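Local coordinates for protein cellobiose 2-epimerase (PDB 5ZIG) that probably catalyses the reversible epimerization of cellobiose to 4-O-beta-D-glucopyranosyl-D-mannose, as a member of the N-acylglucosamine 2-epimerase family, at residues A[389-392]-A[393-396]; A[19-23]-A[24-28]; A[325-328]-A[329-333]. One frame throughout, in Å; residues are numbered along the deposited sequence.

Contact 1. Residues A[389-392]-A[393-396]; sequences ACLE and GMRR
The carboxylate of Glu392 lies between the guanidinium groups of Arg395 and Arg396, three and four residues further along the same helix. Arg395 runs alongside Glu392, pointing the same way, and meets it end-on with two nitrogens, one to each carboxylate oxygen. Its NH1 reaches Glu392 OE2 at 3.2 Å in an almost straight hydrogen bond (172°); OE2 lies in the guanidinium plane but is itself approached from above the carboxylate plane, because the two flat groups are turned 70° apart. The other nitrogen, NH2 of Arg395, takes the syn side of Glu392 OE1 at 3.3 Å, though well out of the carboxylate plane. Arg396 comes across the glutamate instead, and its NE donates to Glu392 OE1 at 2.7 Å, nearly in line with the C-O bond, while its NH2 adds a weak bond to the same oxygen. OE1 is therefore gripped by both arginines. A bend in the glutamate chain at chi2 (-70°) turns its carboxylate toward the next turn, whereas Arg396 stays extended from CG to NE; its NH1 is left to bond Asn327 OD1 on helix 315-332.

Another side of the helix is apolar. Met394, bent at chi3, brings its CE to 4.2 Å from Leu391 CD2 and to 3.4 Å from the carbonyl oxygen of Cys390, a flexible thioether suiting a seam that helix 7-31 covers through Ala19 and Leu22. Gly393 packs its CA against Leu326 of helix 315-332, where a side chain would probably be crowded. The whole is an i, i+3, i+4 salt-bridge network on an inner helix of the family's (alpha/alpha)6 barrel, its charged flank facing helices 315-332 and 251-269.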
ATOM      1  N   ALA A 389      -1.179  -8.446  -2.806  1.00 28.71           N
ATOM      2  CA  ALA A 389      -2.421  -8.891  -3.417  1.00 22.27           C
ATOM      3  C   ALA A 389      -2.427 -10.392  -3.565  1.00 20.48           C
ATOM      4  O   ALA A 389      -3.467 -11.024  -3.401  1.00 20.49           O
ATOM      5  CB  ALA A 389      -2.627  -8.204  -4.766  1.00 20.57           C
ATOM      6  N   CYS A 390      -1.253 -10.980  -3.791  1.00 33.22           N
ATOM      7  CA  CYS A 390      -1.143 -12.430  -3.858  1.00 42.04           C
ATOM      8  C   CYS A 390      -1.287 -13.060  -2.476  1.00 31.42           C
ATOM      9  O   CYS A 390      -1.995 -14.064  -2.313  1.00 24.38           O
ATOM     10  CB  CYS A 390       0.197 -12.819  -4.491  1.00 64.91           C
ATOM     11  SG  CYS A 390       0.402 -12.374  -6.229  1.00 97.41           S
ATOM     12  N   LEU A 391      -0.612 -12.491  -1.468  1.00 22.33           N
ATOM     13  CA  LEU A 391      -0.711 -13.023  -0.109  1.00 28.94           C
ATOM     14  C   LEU A 391      -2.109 -12.828   0.462  1.00 22.68           C
ATOM     15  O   LEU A 391      -2.672 -13.743   1.066  1.00 25.83           O
ATOM     16  CB  LEU A 391       0.330 -12.364   0.799  1.00 28.21           C
ATOM     17  CG  LEU A 391       1.775 -12.799   0.510  1.00 31.29           C
ATOM     18  CD1 LEU A 391       2.758 -11.765   1.051  1.00 26.35           C
ATOM     19  CD2 LEU A 391       2.087 -14.198   1.061  1.00 23.79           C
ATOM     20  N   GLU A 392      -2.685 -11.642   0.276  1.00 30.01           N
ATOM     21  CA  GLU A 392      -4.059 -11.416   0.700  1.00 22.88           C
ATOM     22  C   GLU A 392      -5.032 -12.313  -0.069  1.00 28.19           C
ATOM     23  O   GLU A 392      -5.953 -12.885   0.524  1.00 26.45           O
ATOM     24  CB  GLU A 392      -4.427  -9.941   0.517  1.00 25.08           C
ATOM     25  CG  GLU A 392      -3.849  -9.030   1.615  1.00 22.00           C
ATOM     26  CD  GLU A 392      -4.505  -9.250   2.976  1.00 31.21           C
ATOM     27  OE1 GLU A 392      -5.750  -9.453   3.037  1.00 32.45           O
ATOM     28  OE2 GLU A 392      -3.773  -9.223   3.992  1.00 33.79           O
ATOM     29  N   GLY A 393      -4.852 -12.440  -1.391  1.00 25.25           N
ATOM     30  CA  GLY A 393      -5.712 -13.335  -2.160  1.00 20.49           C
ATOM     31  C   GLY A 393      -5.645 -14.775  -1.675  1.00 21.30           C
ATOM     32  O   GLY A 393      -6.669 -15.439  -1.537  1.00 26.41           O
ATOM     33  N   MET A 394      -4.442 -15.263  -1.379  1.00 24.08           N
ATOM     34  CA  MET A 394      -4.292 -16.664  -1.003  1.00 25.22           C
ATOM     35  C   MET A 394      -4.983 -16.948   0.318  1.00 30.35           C
ATOM     36  O   MET A 394      -5.722 -17.935   0.443  1.00 25.11           O
ATOM     37  CB  MET A 394      -2.809 -17.028  -0.922  1.00 20.44           C
ATOM     38  CG  MET A 394      -2.204 -17.355  -2.274  1.00 24.94           C
ATOM     39  SD  MET A 394      -0.524 -17.973  -2.127  1.00 29.99           S
ATOM     40  CE  MET A 394       0.375 -16.425  -2.031  1.00 30.19           C
ATOM     41  N   ARG A 395      -4.759 -16.085   1.315  1.00 26.12           N
ATOM     42  CA  ARG A 395      -5.366 -16.304   2.616  1.00 23.88           C
ATOM     43  C   ARG A 395      -6.875 -16.168   2.553  1.00 25.92           C
ATOM     44  O   ARG A 395      -7.601 -16.944   3.186  1.00 22.44           O
ATOM     45  CB  ARG A 395      -4.803 -15.331   3.644  1.00 22.50           C
ATOM     46  CG  ARG A 395      -4.779 -15.918   5.055  1.00 24.52           C
ATOM     47  CD  ARG A 395      -4.685 -14.816   6.097  1.00 30.96           C
ATOM     48  NE  ARG A 395      -5.692 -13.772   5.910  1.00 35.06           N
ATOM     49  CZ  ARG A 395      -5.424 -12.538   5.494  1.00 38.64           C
ATOM     50  NH1 ARG A 395      -4.173 -12.189   5.213  1.00 48.43           N
ATOM     51  NH2 ARG A 395      -6.400 -11.645   5.349  1.00 30.38           N
ATOM     52  N   ARG A 396      -7.365 -15.181   1.804  1.00 25.14           N
ATOM     53  CA  ARG A 396      -8.797 -14.933   1.763  1.00 23.82           C
ATOM     54  C   ARG A 396      -9.514 -16.004   0.958  1.00 23.08           C
ATOM     55  O   ARG A 396     -10.592 -16.466   1.357  1.00 24.77           O
ATOM     56  CB  ARG A 396      -9.081 -13.556   1.171  1.00 21.10           C
ATOM     57  CG  ARG A 396      -8.758 -12.388   2.097  1.00 26.91           C
ATOM     58  CD  ARG A 396      -8.754 -11.095   1.256  1.00 29.83           C
ATOM     59  NE  ARG A 396      -8.219  -9.938   1.968  1.00 31.08           N
ATOM     60  CZ  ARG A 396      -8.949  -9.126   2.726  1.00 30.02           C
ATOM     61  NH1 ARG A 396     -10.250  -9.342   2.879  1.00 31.30           N
ATOM     62  NH2 ARG A 396      -8.372  -8.107   3.336  1.00 26.06           N
TER

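Contact 2. Residues A[19-23]-A[24-28]; sequences AAQLF and DHILP
Gln21 bends at chi2 (-66°) and His25 swings CG away from its own backbone N (chi1 -165°), which lays the amide and the imidazole side by side, pointing the same way. Their planes stand 42° apart, with Gln21 OE1 3.7 Å from His25 CD2. This is packing, since the polar ends bond elsewhere: Gln21 OE1 to Trp360 NE1, and His25 NE2 to the carbonyl oxygen of Glu359. A leucine in place of Gln21 would probably leave the Trp360 indole N-H without its acceptor and lose the packing of a flat amide beside the imidazole.

Leu22 sends its branch toward Leu27, whose CD1 lies 3.9 Å from Leu22 CG and 3.8 Å from Phe23 CD1. These hydrocarbon side chains suit a buried face, which helix 57-73 covers at Leu27.

Beneath them the backbone widens. Gln21 O accepts from His25 N at 3.1 Å and, more directly, from Ile26 N at 2.7 Å, while Leu27 N bonds Leu22 O at 3.0 Å. Pro28 has no N-H to give, and its CG rests 3.3 Å from Phe23 O. The i to i+5 bonds mark a pi-type turn, or pi-bulge, within the helix; a kink at Pro28 follows it.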
ATOM      1  N   ALA A  19      -0.328 -17.973  -6.255  1.00 20.94           N
ATOM      2  CA  ALA A  19       0.885 -18.561  -5.698  1.00 29.09           C
ATOM      3  C   ALA A  19       2.015 -18.597  -6.721  1.00 30.13           C
ATOM      4  O   ALA A  19       3.178 -18.344  -6.377  1.00 30.34           O
ATOM      5  CB  ALA A  19       0.598 -19.966  -5.174  1.00 36.53           C
ATOM      6  N   ALA A  20       1.699 -18.935  -7.977  1.00 21.17           N
ATOM      7  CA  ALA A  20       2.724 -18.962  -9.017  1.00 22.71           C
ATOM      8  C   ALA A  20       3.264 -17.559  -9.281  1.00 29.23           C
ATOM      9  O   ALA A  20       4.476 -17.357  -9.406  1.00 24.26           O
ATOM     10  CB  ALA A  20       2.159 -19.569 -10.306  1.00 27.83           C
ATOM     11  N   GLN A  21       2.367 -16.583  -9.380  1.00 26.83           N
ATOM     12  CA  GLN A  21       2.786 -15.209  -9.586  1.00 25.52           C
ATOM     13  C   GLN A  21       3.744 -14.756  -8.489  1.00 29.96           C
ATOM     14  O   GLN A  21       4.863 -14.318  -8.783  1.00 28.65           O
ATOM     15  CB  GLN A  21       1.563 -14.306  -9.644  1.00 31.36           C
ATOM     16  CG  GLN A  21       0.964 -14.247 -11.003  1.00 21.35           C
ATOM     17  CD  GLN A  21       1.887 -13.583 -11.988  1.00 26.85           C
ATOM     18  OE1 GLN A  21       2.437 -12.514 -11.715  1.00 25.10           O
ATOM     19  NE2 GLN A  21       2.060 -14.207 -13.149  1.00 24.89           N
ATOM     20  N   LEU A  22       3.322 -14.864  -7.215  1.00 24.65           N
ATOM     21  CA  LEU A  22       4.178 -14.491  -6.085  1.00 27.53           C
ATOM     22  C   LEU A  22       5.531 -15.189  -6.149  1.00 29.16           C
ATOM     23  O   LEU A  22       6.573 -14.530  -6.207  1.00 24.64           O
ATOM     24  CB  LEU A  22       3.499 -14.802  -4.738  1.00 21.26           C
ATOM     25  CG  LEU A  22       4.325 -14.323  -3.518  1.00 23.57           C
ATOM     26  CD1 LEU A  22       4.457 -12.793  -3.572  1.00 23.87           C
ATOM     27  CD2 LEU A  22       3.800 -14.739  -2.147  1.00 20.40           C
ATOM     28  N   PHE A  23       5.529 -16.531  -6.143  1.00 20.87           N
ATOM     29  CA  PHE A  23       6.775 -17.236  -5.891  1.00 27.73           C
ATOM     30  C   PHE A  23       7.580 -17.542  -7.158  1.00 28.62           C
ATOM     31  O   PHE A  23       8.799 -17.749  -7.066  1.00 29.24           O
ATOM     32  CB  PHE A  23       6.516 -18.540  -5.125  1.00 29.25           C
ATOM     33  CG  PHE A  23       5.918 -18.356  -3.745  1.00 24.14           C
ATOM     34  CD1 PHE A  23       6.640 -17.766  -2.715  1.00 20.57           C
ATOM     35  CD2 PHE A  23       4.625 -18.789  -3.472  1.00 26.89           C
ATOM     36  CE1 PHE A  23       6.090 -17.602  -1.449  1.00 32.65           C
ATOM     37  CE2 PHE A  23       4.068 -18.626  -2.207  1.00 22.47           C
ATOM     38  CZ  PHE A  23       4.802 -18.038  -1.195  1.00 31.23           C
ATOM     39  N   ASP A  24       6.952 -17.581  -8.334  1.00 26.85           N
ATOM     40  CA  ASP A  24       7.689 -17.904  -9.545  1.00 32.59           C
ATOM     41  C   ASP A  24       7.947 -16.703 -10.440  1.00 25.82           C
ATOM     42  O   ASP A  24       8.863 -16.762 -11.271  1.00 34.35           O
ATOM     43  CB  ASP A  24       6.951 -18.983 -10.358  1.00 31.78           C
ATOM     44  CG  ASP A  24       6.735 -20.260  -9.567  1.00 35.07           C
ATOM     45  OD1 ASP A  24       7.583 -20.592  -8.723  1.00 35.29           O
ATOM     46  OD2 ASP A  24       5.713 -20.934  -9.783  1.00 41.18           O
ATOM     47  N   HIS A  25       7.167 -15.634 -10.297  1.00 22.43           N
ATOM     48  CA  HIS A  25       7.284 -14.466 -11.159  1.00 27.13           C
ATOM     49  C   HIS A  25       7.720 -13.219 -10.396  1.00 30.15           C
ATOM     50  O   HIS A  25       8.750 -12.622 -10.732  1.00 24.63           O
ATOM     51  CB  HIS A  25       5.948 -14.237 -11.877  1.00 27.57           C
ATOM     52  CG  HIS A  25       6.048 -13.302 -13.040  1.00 27.51           C
ATOM     53  ND1 HIS A  25       6.446 -13.709 -14.299  1.00 32.57           N
ATOM     54  CD2 HIS A  25       5.805 -11.971 -13.135  1.00 27.76           C
ATOM     55  CE1 HIS A  25       6.440 -12.669 -15.117  1.00 25.90           C
ATOM     56  NE2 HIS A  25       6.070 -11.599 -14.429  1.00 25.96           N
ATOM     57  N   ILE A  26       6.980 -12.798  -9.375  1.00 34.96           N
ATOM     58  CA  ILE A  26       7.263 -11.509  -8.737  1.00 33.52           C
ATOM     59  C   ILE A  26       8.555 -11.586  -7.930  1.00 28.09           C
ATOM     60  O   ILE A  26       9.523 -10.876  -8.216  1.00 24.55           O
ATOM     61  CB  ILE A  26       6.083 -11.052  -7.861  1.00 26.70           C
ATOM     62  CG1 ILE A  26       4.961 -10.482  -8.739  1.00 21.00           C
ATOM     63  CG2 ILE A  26       6.537  -9.947  -6.883  1.00 21.41           C
ATOM     64  CD1 ILE A  26       3.532 -10.757  -8.200  1.00 26.47           C
ATOM     65  N   LEU A  27       8.592 -12.457  -6.911  1.00 30.99           N
ATOM     66  CA  LEU A  27       9.770 -12.529  -6.044  1.00 30.88           C
ATOM     67  C   LEU A  27      11.066 -12.822  -6.807  1.00 31.47           C
ATOM     68  O   LEU A  27      12.079 -12.151  -6.535  1.00 33.93           O
ATOM     69  CB  LEU A  27       9.526 -13.549  -4.918  1.00 25.87           C
ATOM     70  CG  LEU A  27       8.400 -13.214  -3.916  1.00 23.13           C
ATOM     71  CD1 LEU A  27       8.152 -14.327  -2.878  1.00 20.49           C
ATOM     72  CD2 LEU A  27       8.727 -11.895  -3.167  1.00 24.35           C
ATOM     73  N   PRO A  28      11.122 -13.759  -7.759  1.00 30.14           N
ATOM     74  CA  PRO A  28      12.405 -13.989  -8.452  1.00 22.55           C
ATOM     75  C   PRO A  28      12.912 -12.771  -9.197  1.00 26.33           C
ATOM     76  O   PRO A  28      14.126 -12.580  -9.295  1.00 21.75           O
ATOM     77  CB  PRO A  28      12.091 -15.146  -9.414  1.00 32.14           C
ATOM     78  CG  PRO A  28      10.935 -15.843  -8.795  1.00 30.78           C
ATOM     79  CD  PRO A  28      10.114 -14.776  -8.134  1.00 28.87           C
TER

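Contact 3. Residues A[325-328]-A[329-333]; sequences FLNA and YSLFE
Asn327 and Leu331 meet one turn apart, the amide ND2 lying 3.8 Å from the leucine CD1 as the two side chains pass at a slant. Next along the helix, Phe332 sets its CD2 3.4 Å from the carbonyl oxygen of Ala328, which also takes the Phe332 N-H at 3.1 Å; the small methyl of Ala328 suits the close approach of Met285 and Tyr337 from neighbouring helices. CB of the adjacent Leu331 lies over one face of the Phe332 ring, offset toward the rim.

Ser330 turns OG back beside its own N (chi1 -62°), and a water held at 2.8 Å from that OG also gives a weak bond to Leu326 O. That carbonyl already accepts Ser330 N at 3.2 Å, a nearly straight bond (168°), so the short hydroxyl side chain extends the backbone link through solvent.

Further out, the Asn327 amide is held at both ends, its OD1 by Arg396 NH1 and its ND2 by Thr262 OG1, which fixes its rotation against Leu331. Glu333, with positive phi (55°), is the first residue to leave helical geometry. Helix 315-332 thus ends packed against helices 275-294 and 336-352 through Phe325 and Ala328, while Asn327 and Leu331 face helix 251-269.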
ATOM      1  N   PHE A 325     -12.308  -6.383  -3.671  1.00 20.76           N
ATOM      2  CA  PHE A 325     -13.508  -7.111  -4.045  1.00 23.97           C
ATOM      3  C   PHE A 325     -13.655  -8.382  -3.216  1.00 27.12           C
ATOM      4  O   PHE A 325     -14.774  -8.765  -2.857  1.00 27.98           O
ATOM      5  CB  PHE A 325     -13.490  -7.412  -5.550  1.00 30.18           C
ATOM      6  CG  PHE A 325     -13.784  -6.210  -6.405  1.00 21.08           C
ATOM      7  CD1 PHE A 325     -14.822  -5.351  -6.071  1.00 25.00           C
ATOM      8  CD2 PHE A 325     -13.037  -5.944  -7.534  1.00 21.16           C
ATOM      9  CE1 PHE A 325     -15.098  -4.238  -6.845  1.00 23.37           C
ATOM     10  CE2 PHE A 325     -13.309  -4.847  -8.314  1.00 22.62           C
ATOM     11  CZ  PHE A 325     -14.337  -3.991  -7.972  1.00 21.26           C
ATOM     12  N   LEU A 326     -12.537  -9.052  -2.909  1.00 27.22           N
ATOM     13  CA  LEU A 326     -12.582 -10.209  -2.024  1.00 23.17           C
ATOM     14  C   LEU A 326     -13.062  -9.816  -0.634  1.00 29.25           C
ATOM     15  O   LEU A 326     -13.893 -10.517  -0.021  1.00 24.32           O
ATOM     16  CB  LEU A 326     -11.209 -10.859  -1.948  1.00 20.62           C
ATOM     17  CG  LEU A 326     -10.625 -11.450  -3.239  1.00 32.10           C
ATOM     18  CD1 LEU A 326      -9.230 -11.970  -2.939  1.00 25.51           C
ATOM     19  CD2 LEU A 326     -11.520 -12.562  -3.875  1.00 23.88           C
ATOM     20  N   ASN A 327     -12.546  -8.687  -0.130  1.00 24.02           N
ATOM     21  CA  ASN A 327     -12.946  -8.182   1.176  1.00 28.30           C
ATOM     22  C   ASN A 327     -14.433  -7.861   1.210  1.00 20.51           C
ATOM     23  O   ASN A 327     -15.098  -8.095   2.217  1.00 20.48           O
ATOM     24  CB  ASN A 327     -12.126  -6.927   1.510  1.00 20.36           C
ATOM     25  CG  ASN A 327     -12.345  -6.454   2.928  1.00 22.57           C
ATOM     26  OD1 ASN A 327     -11.948  -7.107   3.889  1.00 30.66           O
ATOM     27  ND2 ASN A 327     -12.982  -5.311   3.063  1.00 24.26           N
ATOM     28  N   ALA A 328     -14.956  -7.281   0.126  1.00 29.13           N
ATOM     29  CA  ALA A 328     -16.360  -6.901   0.085  1.00 36.98           C
ATOM     30  C   ALA A 328     -17.279  -8.114   0.089  1.00 33.99           C
ATOM     31  O   ALA A 328     -18.414  -8.029   0.581  1.00 20.80           O
ATOM     32  CB  ALA A 328     -16.642  -6.056  -1.151  1.00 35.48           C
ATOM     33  N   TYR A 329     -16.833  -9.230  -0.484  1.00 28.30           N
ATOM     34  CA  TYR A 329     -17.612 -10.453  -0.365  1.00 27.35           C
ATOM     35  C   TYR A 329     -17.675 -10.902   1.093  1.00 29.87           C
ATOM     36  O   TYR A 329     -18.758 -11.124   1.636  1.00 31.69           O
ATOM     37  CB  TYR A 329     -17.030 -11.553  -1.246  1.00 28.18           C
ATOM     38  CG  TYR A 329     -17.672 -12.905  -0.974  1.00 36.78           C
ATOM     39  CD1 TYR A 329     -18.968 -13.185  -1.400  1.00 35.67           C
ATOM     40  CD2 TYR A 329     -16.992 -13.885  -0.266  1.00 37.60           C
ATOM     41  CE1 TYR A 329     -19.562 -14.418  -1.129  1.00 37.54           C
ATOM     42  CE2 TYR A 329     -17.579 -15.112   0.013  1.00 32.26           C
ATOM     43  CZ  TYR A 329     -18.856 -15.377  -0.423  1.00 39.83           C
ATOM     44  OH  TYR A 329     -19.408 -16.617  -0.144  1.00 43.71           O
ATOM     45  N   SER A 330     -16.517 -10.999   1.755  1.00 28.25           N
ATOM     46  CA  SER A 330     -16.489 -11.456   3.140  1.00 31.03           C
ATOM     47  C   SER A 330     -17.300 -10.552   4.053  1.00 29.08           C
ATOM     48  O   SER A 330     -17.799 -11.007   5.083  1.00 34.76           O
ATOM     49  CB  SER A 330     -15.050 -11.542   3.638  1.00 29.46           C
ATOM     50  OG  SER A 330     -14.324 -12.493   2.878  1.00 38.35           O
ATOM     51  N   LEU A 331     -17.452  -9.278   3.693  1.00 32.36           N
ATOM     52  CA  LEU A 331     -18.200  -8.359   4.541  1.00 33.34           C
ATOM     53  C   LEU A 331     -19.700  -8.488   4.318  1.00 43.04           C
ATOM     54  O   LEU A 331     -20.470  -8.529   5.282  1.00 36.46           O
ATOM     55  CB  LEU A 331     -17.769  -6.914   4.277  1.00 30.84           C
ATOM     56  CG  LEU A 331     -16.496  -6.376   4.907  1.00 31.85           C
ATOM     57  CD1 LEU A 331     -16.400  -4.886   4.623  1.00 32.15           C
ATOM     58  CD2 LEU A 331     -16.459  -6.649   6.408  1.00 36.94           C
ATOM     59  N   PHE A 332     -20.134  -8.534   3.060  1.00 43.95           N
ATOM     60  CA  PHE A 332     -21.547  -8.442   2.733  1.00 38.31           C
ATOM     61  C   PHE A 332     -22.102  -9.721   2.118  1.00 32.33           C
ATOM     62  O   PHE A 332     -23.304  -9.786   1.837  1.00 30.60           O
ATOM     63  CB  PHE A 332     -21.781  -7.241   1.803  1.00 28.93           C
ATOM     64  CG  PHE A 332     -21.256  -5.934   2.360  1.00 33.68           C
ATOM     65  CD1 PHE A 332     -21.917  -5.291   3.404  1.00 36.14           C
ATOM     66  CD2 PHE A 332     -20.087  -5.363   1.863  1.00 27.87           C
ATOM     67  CE1 PHE A 332     -21.434  -4.091   3.927  1.00 30.07           C
ATOM     68  CE2 PHE A 332     -19.596  -4.175   2.386  1.00 34.41           C
ATOM     69  CZ  PHE A 332     -20.271  -3.538   3.422  1.00 27.09           C
ATOM     70  N   GLU A 333     -21.257 -10.725   1.896  1.00 27.28           N
ATOM     71  CA  GLU A 333     -21.680 -12.047   1.441  1.00 46.54           C
ATOM     72  C   GLU A 333     -22.502 -11.969   0.155  1.00 46.27           C
ATOM     73  O   GLU A 333     -23.477 -12.703  -0.037  1.00 45.57           O
ATOM     74  CB  GLU A 333     -22.443 -12.775   2.550  1.00 55.63           C
ATOM     75  CG  GLU A 333     -21.747 -12.727   3.902  1.00 59.25           C
ATOM     76  CD  GLU A 333     -22.492 -13.521   4.958  1.00 63.93           C
ATOM     77  OE1 GLU A 333     -22.108 -14.685   5.213  1.00 69.33           O
ATOM     78  OE2 GLU A 333     -23.470 -12.982   5.521  1.00 58.50           O
TER
HETATM   79  O   HOH W   1     -11.912 -11.700   1.819  1.00 25.09           O

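How the contacts relate
Along the chain the order is contact 2 on helix 7-31, contact 3 on helix 315-332, then contact 1 on helix 384-402. Contact 1 is the spatial middle: its centre is about 13 Å from each of the others, whose own centres are about 25 Å apart, with nearest atoms about 11 Å from each other. It touches contact 2 through apolar packing, with Leu391 CD2 3.7 Å from Leu22 CD2, and contact 3 through the Arg396-Asn327 hydrogen bond and packing on Leu326. Helix 384-402 sits between helices 315-332 and 57-73, with the N-terminal helix 7-31 outside it, consistent with closing the (alpha/alpha)6 barrel where the two ends of the chain meet.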